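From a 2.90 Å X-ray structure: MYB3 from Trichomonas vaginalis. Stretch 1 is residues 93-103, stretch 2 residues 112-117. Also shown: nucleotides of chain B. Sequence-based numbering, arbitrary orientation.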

# COMPACT_ATOMS: atom_id res chain seq x y z
N ASN A 93 -1.02 -6.49 -2.14
CA ASN A 93 -0.48 -7.57 -1.32
C ASN A 93 -1.57 -8.36 -0.62
O ASN A 93 -1.52 -9.59 -0.57
CB ASN A 93 0.48 -7.04 -0.27
CG ASN A 93 1.81 -6.65 -0.85
OD1 ASN A 93 2.20 -7.15 -1.90
ND2 ASN A 93 2.53 -5.77 -0.16
N ARG A 94 -2.55 -7.66 -0.07
CA ARG A 94 -3.63 -8.31 0.64
C ARG A 94 -4.36 -9.30 -0.24
O ARG A 94 -4.66 -10.42 0.17
CB ARG A 94 -4.63 -7.28 1.17
CG ARG A 94 -5.59 -7.83 2.21
CD ARG A 94 -4.82 -8.61 3.25
NE ARG A 94 -5.68 -9.13 4.30
CZ ARG A 94 -5.38 -10.18 5.05
NH1 ARG A 94 -4.24 -10.82 4.86
NH2 ARG A 94 -6.21 -10.58 6.01
N TRP A 95 -4.63 -8.89 -1.46
CA TRP A 95 -5.33 -9.78 -2.36
C TRP A 95 -4.53 -10.95 -2.87
O TRP A 95 -5.02 -12.06 -2.90
CB TRP A 95 -5.88 -8.98 -3.53
CG TRP A 95 -6.41 -9.83 -4.62
CD1 TRP A 95 -5.73 -10.31 -5.69
CD2 TRP A 95 -7.75 -10.30 -4.75
NE1 TRP A 95 -6.56 -11.05 -6.49
CE2 TRP A 95 -7.81 -11.06 -5.93
CE3 TRP A 95 -8.91 -10.15 -3.98
CZ2 TRP A 95 -8.98 -11.67 -6.36
CZ3 TRP A 95 -10.08 -10.76 -4.41
CH2 TRP A 95 -10.10 -11.51 -5.59
N ASN A 96 -3.29 -10.72 -3.27
CA ASN A 96 -2.49 -11.82 -3.80
C ASN A 96 -2.11 -12.88 -2.78
O ASN A 96 -2.06 -14.06 -3.11
CB ASN A 96 -1.23 -11.27 -4.47
CG ASN A 96 -1.55 -10.35 -5.62
OD1 ASN A 96 -2.30 -10.69 -6.53
ND2 ASN A 96 -0.96 -9.17 -5.58
N SER A 97 -1.85 -12.46 -1.55
CA SER A 97 -1.46 -13.42 -0.52
C SER A 97 -2.60 -13.99 0.32
O SER A 97 -2.54 -15.15 0.74
CB SER A 97 -0.42 -12.79 0.40
OG SER A 97 -0.97 -11.72 1.15
N SER A 98 -3.64 -13.21 0.58
CA SER A 98 -4.72 -13.70 1.41
C SER A 98 -6.08 -13.81 0.76
O SER A 98 -6.60 -14.90 0.58
CB SER A 98 -4.83 -12.85 2.67
OG SER A 98 -5.70 -13.46 3.59
N ILE A 99 -6.66 -12.66 0.43
CA ILE A 99 -8.00 -12.62 -0.16
C ILE A 99 -8.18 -13.42 -1.45
O ILE A 99 -9.25 -13.96 -1.72
CB ILE A 99 -8.43 -11.17 -0.40
CG1 ILE A 99 -8.31 -10.38 0.91
CG2 ILE A 99 -9.84 -11.13 -0.92
CD1 ILE A 99 -8.88 -8.97 0.85
N SER A 100 -7.14 -13.50 -2.25
CA SER A 100 -7.24 -14.24 -3.50
C SER A 100 -7.62 -15.67 -3.22
O SER A 100 -8.56 -16.20 -3.82
CB SER A 100 -5.91 -14.23 -4.24
OG SER A 100 -5.93 -15.17 -5.29
N LYS A 101 -6.89 -16.30 -2.32
CA LYS A 101 -7.15 -17.69 -2.00
C LYS A 101 -8.08 -17.98 -0.84
O LYS A 101 -7.71 -18.66 0.11
CB LYS A 101 -5.85 -18.46 -1.83
CG LYS A 101 -4.82 -17.82 -0.92
CD LYS A 101 -3.53 -17.53 -1.68
CE LYS A 101 -2.34 -17.74 -0.77
NZ LYS A 101 -1.07 -17.29 -1.41
N ARG A 102 -9.28 -17.43 -0.94
CA ARG A 102 -10.34 -17.69 0.03
C ARG A 102 -11.64 -17.19 -0.56
O ARG A 102 -12.57 -16.82 0.16
CB ARG A 102 -10.04 -17.15 1.46
CG ARG A 102 -9.65 -15.72 1.66
CD ARG A 102 -9.09 -15.55 3.08
NE ARG A 102 -8.53 -14.21 3.29
CZ ARG A 102 -9.22 -13.16 3.74
NH1 ARG A 102 -10.50 -13.29 4.05
NH2 ARG A 102 -8.61 -11.99 3.89
N ILE A 103 -11.70 -17.19 -1.89
CA ILE A 103 -12.92 -16.80 -2.59
C ILE A 103 -13.75 -18.08 -2.52
O ILE A 103 -13.21 -19.12 -2.15
CB ILE A 103 -12.68 -16.48 -4.09
CG1 ILE A 103 -12.15 -17.72 -4.82
CG2 ILE A 103 -11.73 -15.30 -4.20
CD1 ILE A 103 -12.46 -17.78 -6.35
N ILE A 112 -18.41 -15.74 -2.68
CA ILE A 112 -18.43 -15.11 -1.37
C ILE A 112 -17.05 -15.32 -0.75
O ILE A 112 -16.46 -16.39 -0.90
CB ILE A 112 -19.58 -15.70 -0.49
CG1 ILE A 112 -19.85 -14.79 0.73
CG2 ILE A 112 -19.22 -17.12 -0.05
CD1 ILE A 112 -20.36 -13.37 0.38
N LEU A 113 -16.53 -14.30 -0.08
CA LEU A 113 -15.21 -14.35 0.57
C LEU A 113 -15.18 -15.07 1.92
O LEU A 113 -15.84 -14.67 2.88
CB LEU A 113 -14.69 -12.91 0.74
CG LEU A 113 -13.53 -12.61 1.70
CD1 LEU A 113 -12.32 -13.45 1.38
CD2 LEU A 113 -13.19 -11.13 1.59
N LEU A 114 -14.40 -16.14 2.00
CA LEU A 114 -14.27 -16.88 3.24
C LEU A 114 -13.51 -16.00 4.21
O LEU A 114 -12.78 -15.10 3.80
CB LEU A 114 -13.45 -18.14 3.05
CG LEU A 114 -14.18 -19.45 2.77
CD1 LEU A 114 -14.60 -19.51 1.34
CD2 LEU A 114 -13.25 -20.61 3.07
N PRO A 115 -13.69 -16.25 5.51
CA PRO A 115 -12.97 -15.45 6.51
C PRO A 115 -11.60 -16.14 6.64
O PRO A 115 -11.54 -17.37 6.66
CB PRO A 115 -13.84 -15.60 7.74
CG PRO A 115 -14.35 -17.00 7.61
CD PRO A 115 -14.70 -17.11 6.15
N ASP A 116 -10.51 -15.37 6.70
CA ASP A 116 -9.19 -16.00 6.81
C ASP A 116 -8.99 -16.83 8.09
O ASP A 116 -9.71 -16.63 9.08
CB ASP A 116 -8.07 -14.94 6.68
CG ASP A 116 -7.95 -14.03 7.92
OD1 ASP A 116 -8.72 -14.21 8.88
OD2 ASP A 116 -7.07 -13.13 7.93
N ARG A 117 -8.04 -17.77 8.08
CA ARG A 117 -7.80 -18.57 9.28
C ARG A 117 -6.47 -18.37 10.00
O ARG A 117 -6.20 -19.04 11.00
CB ARG A 117 -7.96 -20.07 8.99
CG ARG A 117 -9.40 -20.60 9.04
CD ARG A 117 -10.31 -19.79 9.99
NE ARG A 117 -11.70 -20.26 9.98
CZ ARG A 117 -12.42 -20.53 8.88
NH1 ARG A 117 -11.88 -20.41 7.66
NH2 ARG A 117 -13.67 -20.94 8.99
P DT B 5 0.84 -7.95 6.09
OP1 DT B 5 0.54 -7.29 7.38
OP2 DT B 5 -0.08 -7.79 4.93
O5' DT B 5 2.29 -7.52 5.60
C5' DT B 5 3.39 -7.59 6.49
C4' DT B 5 4.63 -7.04 5.82
O4' DT B 5 5.06 -7.92 4.76
C3' DT B 5 4.44 -5.67 5.19
O3' DT B 5 5.65 -4.94 5.36
C2' DT B 5 4.23 -5.99 3.72
C1' DT B 5 5.18 -7.17 3.56
N1 DT B 5 4.92 -8.07 2.42
C2 DT B 5 5.97 -8.30 1.56
O2 DT B 5 7.05 -7.77 1.70
N3 DT B 5 5.70 -9.17 0.54
C4 DT B 5 4.50 -9.81 0.29
O4 DT B 5 4.41 -10.59 -0.68
C5 DT B 5 3.43 -9.50 1.22
C7 DT B 5 2.09 -10.13 1.03
C6 DT B 5 3.70 -8.66 2.23
P DA B 6 5.66 -3.36 5.16
OP1 DA B 6 5.87 -2.77 6.51
OP2 DA B 6 4.48 -2.96 4.36
O5' DA B 6 6.95 -3.13 4.29
C5' DA B 6 8.09 -3.91 4.54
C4' DA B 6 8.97 -3.97 3.32
O4' DA B 6 8.45 -4.89 2.34
C3' DA B 6 9.15 -2.63 2.61
O3' DA B 6 10.54 -2.44 2.36
C2' DA B 6 8.40 -2.82 1.30
C1' DA B 6 8.57 -4.30 1.06
N9 DA B 6 7.59 -4.94 0.18
C8 DA B 6 6.23 -4.94 0.30
N7 DA B 6 5.62 -5.67 -0.61
C5 DA B 6 6.65 -6.17 -1.38
C6 DA B 6 6.68 -7.01 -2.50
N6 DA B 6 5.58 -7.52 -3.06
N1 DA B 6 7.87 -7.32 -3.03
C2 DA B 6 8.97 -6.81 -2.47
N3 DA B 6 9.08 -6.00 -1.42
C4 DA B 6 7.87 -5.72 -0.91

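Stretch 1 begins as the last part of a helix and runs on into a turn. Stretch 2 has no regular helix or strand. The two touch mainly around Arg-102 and Ile-103. There Arg-102 lies near Leu-114, with 5.1 Å between their CA atoms, and Ile-103 lies near Leu-113, with 4.6 Å between theirs. The contact is modest, burying 387 Å² with both sides summed. Arg-102 covers the most surface, followed by Leu-113 and Asp-116.

Arg-102 bonds to Leu-114 twice, once through its backbone and once through its side chain. The amide N of Leu-114 donates to the carbonyl O of Arg-102 at 2.7 Å, with a nearly straight angle of 159°. In return, NH1 of Arg-102 donates to O of Leu-114 at 2.9 Å. This oxygen sits at the edge of the guanidinium, near its plane, where an N-H can reach it. Both polar backbone groups of Leu-114 are thus paired with the same residue. The side chains of the two residues also start close together, with CB of Arg-102 3.9 Å from CB of Leu-114.

The Arg-102 side chain is held from its own stretch as well. Its NE donates to OG of Ser-98 at 2.9 Å, and its NH2 makes a weak hydrogen bond to the same OG at 3.3 Å. Ser-98 is in the helix, so these bonds tie the guanidinium back to the helix while NH1 reaches across to stretch 2.

Asp-116 meets two arginines in different ways. Its CB lies over one face of the Arg-102 guanidinium, 3.5 Å from NE of Arg-102. This is packing against the flat face. The carboxylate is not bonded to that group: OD2 of Asp-116 is 4.5 Å from NH2 of Arg-102 and well out of the guanidinium plane, so only the opposite charges are near each other. NH1 of Arg-102 is also 3.4 Å from N of Asp-116, but both are donors and no hydrogen bond forms.

The salt bridge of Asp-116 is with Arg-94. NH2 of Arg-94 is 3.3 Å from OD2 of Asp-116, and the carboxylate oxygen lies near the guanidinium plane. The hydrogen bond within this pair is weak, with an angle of 140°. The CA-to-CB bond of Arg-94 points sideways, but its long side chain brings the charged end nearer to stretch 2. Arg-94 NE and NH2 are also hydrogen-bonded elsewhere in the structure.

Leu-113 supplies the apolar part of the contact. Its CD1 packs against CG2 of Ile-99 at 4.1 Å, a contact between two hydrocarbon groups. The same CD1 lies 3.2 Å from NH1 of Arg-102, in an oblique position. The CA-to-CB bond of Leu-113 points sideways, yet the end of the side chain comes nearer to stretch 1.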